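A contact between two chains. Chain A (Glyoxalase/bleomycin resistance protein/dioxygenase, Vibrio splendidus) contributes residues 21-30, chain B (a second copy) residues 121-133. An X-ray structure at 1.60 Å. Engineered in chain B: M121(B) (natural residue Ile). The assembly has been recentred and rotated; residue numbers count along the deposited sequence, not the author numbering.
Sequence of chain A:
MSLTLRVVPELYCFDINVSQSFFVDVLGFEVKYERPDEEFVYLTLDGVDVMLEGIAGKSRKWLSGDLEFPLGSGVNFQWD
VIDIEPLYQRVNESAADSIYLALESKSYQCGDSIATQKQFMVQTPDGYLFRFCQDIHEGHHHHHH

Chain A (21-30) SFFVDVLGFE
Chain B (121-133) MVQTPDGYLFRFC

Helices often pack on β-hairpins mainly through apolar side chains, and this contact between two copies of one protein is a compact example: no hydrogen bond crosses it, and 395 Å² is buried. Chain B supplies strands 121-123 and 129-133, paired antiparallel by V122(B) N to F130(B) O and F130(B) N to V122(B) O, both 2.9 Å, and joined through a type I turn from T124(B) to G127(B), with P125(B) at -52/-33, D126(B) at -80/-12 and G127(B) at 112/-10. Chain A supplies a helical segment that begins earlier in the chain, and the loop after it. In register, the CA atoms of F22(A) and T124(B) lie 7.2 Å apart.

S21(A) stays out of reach. F22(A), helical at -61/-52, points toward the hairpin with chi1 t (-170°) and chi2 79°, and has the most area covered. P125(B) CD sits over one face of the F22(A) ring, 3.8 Å from its centroid and 23° off the normal, a CH-pi contact; V122(B) CG2 (chi1 p, 67°) meets the edge, 4.0 Å from F22(A) CZ, and F22(A) CE2 lies 3.9 Å from T124(B) CA. F23(A) leaves its backbone sideways, but chi1 m (-88°) and chi2 -91° bring its ring end nearer. Its edge is directed at the face of F130(B) (chi1 -80°, chi2 -111°), offset, with centroids 5.6 Å apart, planes at 77°, and F23(A) CZ to F130(B) CZ at 3.7 Å.

The wider pi-type turn at 22-26 is marked by L27(A) N to F22(A) O, 3.0 Å. L27(A), at -86/-12 with chi1 m and chi2 t, places CD2 3.9 Å from F132(B) CE2. G28(A) then leaves helical geometry at 77/21, a positive phi that favours glycine. F29(A), at -72/157 with chi1 -81° and chi2 -126°, points toward the hairpin, its CE2 4.4 Å from F132(B) CZ (chi1 -70°, chi2 -69°).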

# COMPACT_ATOMS: atom_id res chain seq x y z
N SER A 21 -0.28 -18.63 3.53
CA SER A 21 -1.38 -19.51 3.17
C SER A 21 -2.65 -18.74 2.84
O SER A 21 -3.39 -19.10 1.92
CB SER A 21 -1.68 -20.50 4.30
OG SER A 21 -0.55 -21.30 4.58
N PHE A 22 -2.92 -17.70 3.61
CA PHE A 22 -4.12 -16.90 3.39
C PHE A 22 -4.04 -16.31 1.99
O PHE A 22 -4.96 -16.44 1.20
CB PHE A 22 -4.22 -15.77 4.40
CG PHE A 22 -5.53 -15.05 4.37
CD1 PHE A 22 -6.65 -15.61 4.99
CD2 PHE A 22 -5.67 -13.85 3.69
CE1 PHE A 22 -7.89 -14.97 4.94
CE2 PHE A 22 -6.91 -13.20 3.63
CZ PHE A 22 -8.01 -13.76 4.25
N PHE A 23 -2.92 -15.64 1.71
CA PHE A 23 -2.71 -15.01 0.41
C PHE A 23 -2.73 -16.00 -0.76
O PHE A 23 -3.32 -15.71 -1.80
CB PHE A 23 -1.39 -14.24 0.43
CG PHE A 23 -1.52 -12.83 0.92
CD1 PHE A 23 -1.76 -11.79 0.03
CD2 PHE A 23 -1.41 -12.53 2.28
CE1 PHE A 23 -1.88 -10.47 0.47
CE2 PHE A 23 -1.53 -11.22 2.73
CZ PHE A 23 -1.77 -10.19 1.83
N VAL A 24 -2.09 -17.15 -0.59
CA VAL A 24 -2.04 -18.15 -1.66
C VAL A 24 -3.31 -18.99 -1.78
O VAL A 24 -3.93 -19.03 -2.84
CB VAL A 24 -0.83 -19.11 -1.48
CG1 VAL A 24 -0.86 -20.19 -2.55
CG2 VAL A 24 0.47 -18.32 -1.57
N ASP A 25 -3.69 -19.64 -0.68
CA ASP A 25 -4.87 -20.50 -0.68
C ASP A 25 -6.21 -19.77 -0.73
O ASP A 25 -7.09 -20.13 -1.51
CB ASP A 25 -4.86 -21.41 0.56
CG ASP A 25 -3.62 -22.29 0.62
OD1 ASP A 25 -3.18 -22.77 -0.45
OD2 ASP A 25 -3.08 -22.49 1.73
N VAL A 26 -6.37 -18.74 0.09
CA VAL A 26 -7.62 -18.00 0.12
C VAL A 26 -7.74 -16.96 -1.00
O VAL A 26 -8.73 -16.96 -1.74
CB VAL A 26 -7.83 -17.30 1.49
CG1 VAL A 26 -9.14 -16.51 1.48
CG2 VAL A 26 -7.85 -18.33 2.62
N LEU A 27 -6.75 -16.09 -1.13
CA LEU A 27 -6.82 -15.05 -2.14
C LEU A 27 -6.31 -15.45 -3.52
O LEU A 27 -6.52 -14.72 -4.50
CB LEU A 27 -6.08 -13.80 -1.66
CG LEU A 27 -6.60 -13.24 -0.33
CD1 LEU A 27 -5.70 -12.10 0.14
CD2 LEU A 27 -8.03 -12.78 -0.49
N GLY A 28 -5.64 -16.59 -3.61
CA GLY A 28 -5.15 -17.05 -4.89
C GLY A 28 -3.90 -16.38 -5.44
O GLY A 28 -3.66 -16.42 -6.65
N PHE A 29 -3.12 -15.75 -4.57
CA PHE A 29 -1.88 -15.09 -5.00
C PHE A 29 -0.84 -16.15 -5.35
O PHE A 29 -0.91 -17.29 -4.88
CB PHE A 29 -1.30 -14.22 -3.88
CG PHE A 29 -1.93 -12.86 -3.74
CD1 PHE A 29 -1.14 -11.72 -3.76
CD2 PHE A 29 -3.31 -12.73 -3.54
CE1 PHE A 29 -1.71 -10.46 -3.58
CE2 PHE A 29 -3.88 -11.47 -3.36
CZ PHE A 29 -3.08 -10.34 -3.38
N GLU A 30 0.14 -15.78 -6.16
CA GLU A 30 1.20 -16.71 -6.50
C GLU A 30 2.52 -16.22 -5.93
O GLU A 30 2.82 -15.03 -5.95
CB GLU A 30 1.34 -16.89 -8.02
CG GLU A 30 2.60 -17.67 -8.38
CD GLU A 30 2.62 -18.20 -9.80
OE1 GLU A 30 2.30 -17.42 -10.74
OE2 GLU A 30 2.96 -19.39 -9.99
N MSE B 121 -14.31 -6.03 0.64
CA MSE B 121 -13.14 -5.85 1.48
C MSE B 121 -12.89 -7.06 2.34
O MSE B 121 -13.83 -7.71 2.81
CB MSE B 121 -13.30 -4.63 2.38
CG MSE B 121 -13.21 -3.30 1.65
SE MSE B 121 -13.49 -1.82 2.84
CE MSE B 121 -11.82 -1.91 3.80
N VAL B 122 -11.62 -7.36 2.56
CA VAL B 122 -11.25 -8.50 3.39
C VAL B 122 -10.13 -8.11 4.32
O VAL B 122 -9.32 -7.25 4.01
CB VAL B 122 -10.80 -9.70 2.53
CG1 VAL B 122 -9.50 -9.39 1.82
CG2 VAL B 122 -10.64 -10.93 3.41
N GLN B 123 -10.10 -8.74 5.49
CA GLN B 123 -9.05 -8.48 6.45
C GLN B 123 -8.20 -9.73 6.51
O GLN B 123 -8.72 -10.83 6.67
CB GLN B 123 -9.64 -8.20 7.83
CG GLN B 123 -8.57 -8.03 8.90
CD GLN B 123 -9.14 -7.74 10.26
OE1 GLN B 123 -9.95 -8.51 10.77
NE2 GLN B 123 -8.73 -6.63 10.85
N THR B 124 -6.89 -9.55 6.37
CA THR B 124 -5.97 -10.68 6.42
C THR B 124 -5.77 -11.04 7.89
O THR B 124 -6.15 -10.28 8.78
CB THR B 124 -4.62 -10.31 5.80
OG1 THR B 124 -3.90 -9.43 6.67
CG2 THR B 124 -4.84 -9.61 4.45
N PRO B 125 -5.17 -12.21 8.17
CA PRO B 125 -4.95 -12.63 9.56
C PRO B 125 -4.25 -11.61 10.44
O PRO B 125 -4.51 -11.51 11.64
CB PRO B 125 -4.14 -13.92 9.40
CG PRO B 125 -4.63 -14.47 8.07
CD PRO B 125 -4.66 -13.22 7.22
N ASP B 126 -3.34 -10.83 9.85
CA ASP B 126 -2.59 -9.83 10.60
C ASP B 126 -3.36 -8.54 10.86
O ASP B 126 -2.92 -7.71 11.66
CB ASP B 126 -1.29 -9.51 9.86
CG ASP B 126 -0.45 -10.75 9.63
OD1 ASP B 126 0.14 -11.27 10.60
OD2 ASP B 126 -0.38 -11.20 8.47
N GLY B 127 -4.50 -8.38 10.19
CA GLY B 127 -5.30 -7.19 10.39
C GLY B 127 -5.39 -6.23 9.22
O GLY B 127 -6.19 -5.30 9.25
N TYR B 128 -4.58 -6.43 8.19
CA TYR B 128 -4.58 -5.55 7.01
C TYR B 128 -5.89 -5.60 6.23
O TYR B 128 -6.46 -6.66 6.01
CB TYR B 128 -3.42 -5.91 6.08
CG TYR B 128 -2.07 -5.80 6.73
CD1 TYR B 128 -1.55 -4.56 7.11
CD2 TYR B 128 -1.30 -6.94 6.97
CE1 TYR B 128 -0.31 -4.47 7.72
CE2 TYR B 128 -0.05 -6.85 7.57
CZ TYR B 128 0.43 -5.61 7.94
OH TYR B 128 1.66 -5.51 8.54
N LEU B 129 -6.35 -4.43 5.79
CA LEU B 129 -7.59 -4.37 5.03
C LEU B 129 -7.33 -4.15 3.55
O LEU B 129 -6.63 -3.21 3.17
CB LEU B 129 -8.47 -3.24 5.56
CG LEU B 129 -9.05 -3.46 6.95
CD1 LEU B 129 -9.81 -2.20 7.37
CD2 LEU B 129 -9.98 -4.67 6.94
N PHE B 130 -7.89 -5.04 2.73
CA PHE B 130 -7.76 -4.97 1.28
C PHE B 130 -9.13 -4.74 0.67
O PHE B 130 -10.10 -5.43 1.01
CB PHE B 130 -7.20 -6.29 0.73
CG PHE B 130 -5.71 -6.43 0.85
CD1 PHE B 130 -4.90 -6.41 -0.28
CD2 PHE B 130 -5.11 -6.62 2.09
CE1 PHE B 130 -3.52 -6.57 -0.18
CE2 PHE B 130 -3.74 -6.77 2.20
CZ PHE B 130 -2.94 -6.75 1.06
N ARG B 131 -9.23 -3.76 -0.22
CA ARG B 131 -10.48 -3.49 -0.91
C ARG B 131 -10.23 -3.88 -2.36
O ARG B 131 -9.63 -3.13 -3.12
CB ARG B 131 -10.84 -2.01 -0.84
CG ARG B 131 -12.19 -1.68 -1.48
CD ARG B 131 -12.19 -0.28 -2.05
NE ARG B 131 -11.86 0.76 -1.08
CZ ARG B 131 -12.74 1.36 -0.29
NH1 ARG B 131 -14.02 1.02 -0.35
NH2 ARG B 131 -12.35 2.32 0.55
N PHE B 132 -10.66 -5.08 -2.73
CA PHE B 132 -10.47 -5.56 -4.09
C PHE B 132 -11.51 -4.90 -4.99
O PHE B 132 -12.69 -4.83 -4.63
CB PHE B 132 -10.58 -7.09 -4.13
CG PHE B 132 -9.43 -7.78 -3.46
CD1 PHE B 132 -8.16 -7.73 -4.02
CD2 PHE B 132 -9.60 -8.43 -2.24
CE1 PHE B 132 -7.07 -8.32 -3.39
CE2 PHE B 132 -8.52 -9.03 -1.60
CZ PHE B 132 -7.25 -8.97 -2.17
N CYS B 133 -11.07 -4.42 -6.14
CA CYS B 133 -11.95 -3.72 -7.07
C CYS B 133 -11.79 -4.19 -8.51
O CYS B 133 -10.68 -4.49 -8.95
CB CYS B 133 -11.67 -2.22 -7.06
SG CYS B 133 -11.66 -1.40 -5.47